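Local atomic coordinates of SLH domain-containing protein (Pseudoflavonifractor capillosus, PDB entry 4OJU), a protein that is of unknown function but probably binds other proteins through its BspA-type leucine-rich repeats, and carries magnesium-binding sites. Residues T69-P74 with N89-V94; I78-L83 with L106-C111. All coordinates share one frame; numbering follows the deposited sequence.

Contact 1 (T69-P74 with N89-V94); sequences TGVTVP and NSLSDV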
loop_
_atom_site.group_PDB
_atom_site.type_symbol
_atom_site.label_atom_id
_atom_site.label_comp_id
_atom_site.label_asym_id
_atom_site.label_seq_id
_atom_site.Cartn_x
_atom_site.Cartn_y
_atom_site.Cartn_z
ATOM N N THR A 69 19.344 1.485 13.300
ATOM C CA THR A 69 18.488 2.651 13.536
ATOM C C THR A 69 18.756 3.714 12.479
ATOM O O THR A 69 17.909 4.561 12.216
ATOM C CB THR A 69 18.705 3.211 14.943
ATOM O OG1 THR A 69 20.105 3.424 15.136
ATOM C CG2 THR A 69 18.142 2.294 16.037
ATOM N N GLY A 70 19.941 3.675 11.907
ATOM C CA GLY A 70 20.363 4.633 10.896
ATOM C C GLY A 70 21.418 4.062 9.982
ATOM O O GLY A 70 22.094 3.092 10.333
ATOM N N VAL A 71 21.551 4.642 8.797
ATOM C CA VAL A 71 22.534 4.188 7.836
ATOM C C VAL A 71 23.005 5.338 6.954
ATOM O O VAL A 71 22.196 6.151 6.509
ATOM C CB VAL A 71 22.028 2.979 6.970
ATOM C CG1 VAL A 71 20.795 3.332 6.136
ATOM C CG2 VAL A 71 23.148 2.405 6.076
ATOM N N THR A 72 24.325 5.373 6.689
ATOM C CA THR A 72 24.921 6.245 5.687
ATOM C C THR A 72 25.381 5.333 4.568
ATOM O O THR A 72 26.193 4.441 4.800
ATOM C CB THR A 72 26.045 7.108 6.230
ATOM O OG1 THR A 72 25.492 8.014 7.171
ATOM C CG2 THR A 72 26.727 7.914 5.132
ATOM N N VAL A 73 24.819 5.517 3.380
ATOM C CA VAL A 73 25.201 4.815 2.163
ATOM C C VAL A 73 26.218 5.759 1.491
ATOM O O VAL A 73 25.845 6.879 1.150
ATOM C CB VAL A 73 23.971 4.485 1.292
ATOM C CG1 VAL A 73 24.392 3.772 0.013
ATOM C CG2 VAL A 73 22.957 3.649 2.073
ATOM N N PRO A 74 27.515 5.400 1.429
ATOM C CA PRO A 74 28.529 6.365 0.959
ATOM C C PRO A 74 28.427 6.666 -0.527
ATOM O O PRO A 74 27.820 5.884 -1.262
ATOM C CB PRO A 74 29.846 5.681 1.312
ATOM C CG PRO A 74 29.520 4.229 1.217
ATOM C CD PRO A 74 28.139 4.125 1.820
ATOM N N ASN A 89 12.974 -2.806 11.344
ATOM C CA ASN A 89 11.923 -2.119 12.054
ATOM C C ASN A 89 12.370 -1.009 12.976
ATOM O O ASN A 89 11.508 -0.259 13.429
ATOM C CB ASN A 89 10.994 -3.100 12.744
ATOM C CG ASN A 89 9.946 -3.613 11.764
ATOM O OD1 ASN A 89 9.597 -2.972 10.725
ATOM N ND2 ASN A 89 9.443 -4.796 12.054
ATOM N N SER A 90 13.684 -0.792 13.141
ATOM C CA SER A 90 14.140 0.347 13.939
ATOM C C SER A 90 14.787 1.396 13.043
ATOM O O SER A 90 15.212 2.426 13.534
ATOM C CB SER A 90 15.121 -0.094 15.022
ATOM O OG SER A 90 14.500 -1.034 15.874
ATOM N N LEU A 91 14.839 1.160 11.736
ATOM C CA LEU A 91 15.510 2.068 10.806
ATOM C C LEU A 91 14.677 3.329 10.580
ATOM O O LEU A 91 13.576 3.253 10.030
ATOM C CB LEU A 91 15.831 1.348 9.481
ATOM C CG LEU A 91 16.577 2.148 8.398
ATOM C CD1 LEU A 91 17.921 2.706 8.910
ATOM C CD2 LEU A 91 16.798 1.304 7.162
ATOM N N SER A 92 15.203 4.492 11.013
ATOM C CA SER A 92 14.459 5.739 10.831
ATOM C C SER A 92 15.254 6.796 10.071
ATOM O O SER A 92 14.672 7.785 9.634
ATOM C CB SER A 92 14.034 6.305 12.184
ATOM O OG SER A 92 15.160 6.571 13.002
ATOM N N ASP A 93 16.578 6.619 9.931
ATOM C CA ASP A 93 17.409 7.658 9.318
ATOM C C ASP A 93 18.283 7.072 8.229
ATOM O O ASP A 93 19.204 6.310 8.508
ATOM C CB ASP A 93 18.260 8.339 10.413
ATOM C CG ASP A 93 19.179 9.476 9.980
ATOM O OD1 ASP A 93 18.934 10.071 8.898
ATOM O OD2 ASP A 93 20.112 9.810 10.749
ATOM N N VAL A 94 17.984 7.426 6.988
ATOM C CA VAL A 94 18.716 6.918 5.839
ATOM C C VAL A 94 19.388 8.093 5.133
ATOM O O VAL A 94 18.701 9.013 4.690
ATOM C CB VAL A 94 17.801 6.099 4.881
ATOM C CG1 VAL A 94 18.581 5.624 3.658
ATOM C CG2 VAL A 94 17.170 4.909 5.596
#

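Contact 2 (I78-L83 with L106-C111); sequences ISIGRL and LAFASC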
loop_
_atom_site.group_PDB
_atom_site.type_symbol
_atom_site.label_atom_id
_atom_site.label_comp_id
_atom_site.label_asym_id
_atom_site.label_seq_id
_atom_site.Cartn_x
_atom_site.Cartn_y
_atom_site.Cartn_z
ATOM N N ILE A 78 26.520 2.933 -6.257
ATOM C CA ILE A 78 25.774 3.175 -7.500
ATOM C C ILE A 78 24.386 2.525 -7.411
ATOM O O ILE A 78 23.424 3.045 -7.970
ATOM C CB ILE A 78 26.582 2.620 -8.713
ATOM C CG1 ILE A 78 27.992 3.244 -8.814
ATOM C CG2 ILE A 78 25.819 2.727 -10.054
ATOM C CD1 ILE A 78 28.072 4.747 -8.776
ATOM N N SER A 79 24.287 1.382 -6.719
ATOM C CA SER A 79 23.007 0.683 -6.636
ATOM C C SER A 79 22.785 0.036 -5.279
ATOM O O SER A 79 23.715 -0.437 -4.625
ATOM C CB SER A 79 22.900 -0.356 -7.758
ATOM O OG SER A 79 23.525 -1.591 -7.467
ATOM N N ILE A 80 21.518 0.023 -4.863
ATOM C CA ILE A 80 21.073 -0.629 -3.626
ATOM C C ILE A 80 20.225 -1.786 -4.090
ATOM O O ILE A 80 19.263 -1.574 -4.831
ATOM C CB ILE A 80 20.340 0.352 -2.678
ATOM C CG1 ILE A 80 21.341 1.418 -2.156
ATOM C CG2 ILE A 80 19.681 -0.408 -1.506
ATOM C CD1 ILE A 80 20.686 2.594 -1.472
ATOM N N GLY A 81 20.622 -2.992 -3.683
ATOM C CA GLY A 81 20.014 -4.237 -4.115
ATOM C C GLY A 81 18.634 -4.512 -3.558
ATOM O O GLY A 81 18.148 -3.827 -2.654
ATOM N N ARG A 82 18.029 -5.556 -4.091
ATOM C CA ARG A 82 16.698 -6.019 -3.723
ATOM C C ARG A 82 16.626 -6.350 -2.224
ATOM O O ARG A 82 17.498 -7.045 -1.717
ATOM C CB ARG A 82 16.360 -7.255 -4.575
ATOM C CG ARG A 82 15.048 -7.925 -4.198
ATOM C CD ARG A 82 14.756 -9.112 -5.103
ATOM N NE ARG A 82 13.506 -9.755 -4.681
ATOM C CZ ARG A 82 13.449 -10.800 -3.862
ATOM N NH1 ARG A 82 14.565 -11.357 -3.402
ATOM N NH2 ARG A 82 12.276 -11.309 -3.509
ATOM N N LEU A 83 15.615 -5.828 -1.506
ATOM C CA LEU A 83 15.435 -6.092 -0.068
ATOM C C LEU A 83 16.696 -5.777 0.765
ATOM O O LEU A 83 16.831 -6.328 1.838
ATOM C CB LEU A 83 15.030 -7.581 0.140
ATOM C CG LEU A 83 13.675 -7.989 -0.398
ATOM C CD1 LEU A 83 13.526 -9.501 -0.452
ATOM C CD2 LEU A 83 12.563 -7.443 0.479
ATOM N N LEU A 106 11.944 -3.272 -3.434
ATOM C CA LEU A 106 11.726 -3.513 -2.020
ATOM C C LEU A 106 12.972 -3.247 -1.144
ATOM O O LEU A 106 13.074 -3.801 -0.043
ATOM C CB LEU A 106 11.251 -4.973 -1.843
ATOM C CG LEU A 106 10.019 -5.417 -2.630
ATOM C CD1 LEU A 106 9.825 -6.939 -2.521
ATOM C CD2 LEU A 106 8.805 -4.710 -2.113
ATOM N N ALA A 107 13.900 -2.401 -1.596
ATOM C CA ALA A 107 15.152 -2.111 -0.867
ATOM C C ALA A 107 14.886 -1.555 0.544
ATOM O O ALA A 107 15.644 -1.844 1.460
ATOM C CB ALA A 107 16.006 -1.129 -1.659
ATOM N N PHE A 108 13.785 -0.805 0.730
ATOM C CA PHE A 108 13.432 -0.273 2.054
ATOM C C PHE A 108 12.026 -0.751 2.404
ATOM O O PHE A 108 11.214 0.007 2.941
ATOM C CB PHE A 108 13.530 1.280 2.066
ATOM C CG PHE A 108 14.944 1.770 1.874
ATOM C CD1 PHE A 108 15.822 1.841 2.949
ATOM C CD2 PHE A 108 15.411 2.115 0.609
ATOM C CE1 PHE A 108 17.138 2.277 2.767
ATOM C CE2 PHE A 108 16.735 2.536 0.425
ATOM C CZ PHE A 108 17.593 2.587 1.502
ATOM N N ALA A 109 11.724 -2.009 2.077
ATOM C CA ALA A 109 10.389 -2.564 2.295
ATOM C C ALA A 109 10.117 -2.932 3.742
ATOM O O ALA A 109 11.012 -3.396 4.450
ATOM C CB ALA A 109 10.178 -3.790 1.419
ATOM N N SER A 110 8.858 -2.751 4.175
ATOM C CA SER A 110 8.400 -3.093 5.532
ATOM C C SER A 110 9.355 -2.561 6.650
ATOM O O SER A 110 9.741 -3.309 7.561
ATOM C CB SER A 110 8.231 -4.613 5.640
ATOM O OG SER A 110 7.682 -5.042 6.874
ATOM N N CYS A 111 9.757 -1.280 6.535
ATOM C CA CYS A 111 10.578 -0.532 7.503
ATOM C C CYS A 111 9.610 0.416 8.167
ATOM O O CYS A 111 9.438 1.551 7.723
ATOM C CB CYS A 111 11.715 0.216 6.798
ATOM S SG CYS A 111 13.021 -0.857 6.170
#

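Contact 1 (T69-P74 with N89-V94)
Two neighbouring strands of a parallel sheet in the BspA-type leucine-rich repeat region meet here, Gly70-Val71 pairing with Asp93-Val94; the end-to-end directions of the touching parts differ by 23°. The side chains of Val71 and Val94 lie alongside each other on the same face of the sheet. Val94 sets CG1 anti to its backbone N and CG2 beside that N, whereas Val71 holds CG1 in the crowded position between its N and carbonyl carbon. That rotation presents Val71 CG1 to both methyls of Val94, 4.0 Å from Val94 CG2. Leu91 enters from the turn ahead of strand 93-95: with CG anti to the backbone N, its CD1 reaches across to lie 3.7 Å from Gly70 CA, and it also touches Val71 CG1. At the edge of the contact, Thr69 turns CG2 to Ser90 CB, while its OG1 and Thr37 OG1 share a hydrogen bond, just ahead of strands 70-72 and 38-40. Phe85 and Ile41 also touch the buried Val71. The backbone supplies the directional bonds. Thr69 O takes a nearly straight bond from Ser92 N (3.0 Å, 176° at the hydrogen), although the donor stands well above the carbonyl plane, and a weak one from Asp93 N. Farther along, Asp93 O accepts Val71 N at 2.9 Å, the donor lying nearly along the C=O axis; the same oxygen also receives a CA-H...O contact from Gly70 CA at 3.1 Å.

Contact 2 (I78-L83 with L106-C111)
Successive turns of the leucine-rich repeat region stack here through their loops: the end of strand 79-80 and the loop that follows it pack against the loop after strand 102-103. No hydrogen bond joins the two segments, and six of seven touching residues are buried, so apolar packing carries the contact. Leu83 and Leu106 share nearly the same backbone conformation, with positive phi (54° and 57°), and both place CG beside the backbone N. Their side chains consequently run alongside each other in one direction, Leu83 CD2 resting 3.6 Å from Leu106 CB. Between the backbones, Leu83 CA points a C-H at Leu106 O (3.3 Å), an oxygen that also accepts Ala109 N within its own turn. Ala107 CB lies 3.7 Å from Ile80 CG2 and 3.6 Å from Gly81 O. Ile80 extends its other branch so that CD1 meets the edge of the Phe108 ring near its plane, 4.3 Å from Phe108 CZ. Arg82 forms salt bridges with Glu60, with Glu105 (part of a magnesium site of this protein, without ion in this chain) and with Glu65 of the second subunit, whose Tyr87 makes a cation-pi contact with it and packs on both leucines. Ile80 bonds through its backbone to Tyr102 in strand 102-103, while the Phe108 ring meets that of Phe85 with planes almost parallel, in the interior between this sheet and strands 70-72 and 93-95.

How the contacts relate
From the N terminus the chain runs through 69-74, then 78-83, 89-94 and 106-111, so the segments alternate and the two contacts cross. Contact 1 closes a loop with 14 residues between its segments, which includes the first segment of contact 2; contact 2 closes one of 22, which includes the second segment of contact 1. Their centres are about 12 Å apart. Contact 1 joins strands 70-72 and 93-95, and contact 2 joins strand 79-80, which belongs to a different sheet, to the loop after strand 102-103. The interior links them: Val94 CG1 lies 3.8 Å from Phe108 CE1, and Val73 CG1 packs on Ile80 CD1.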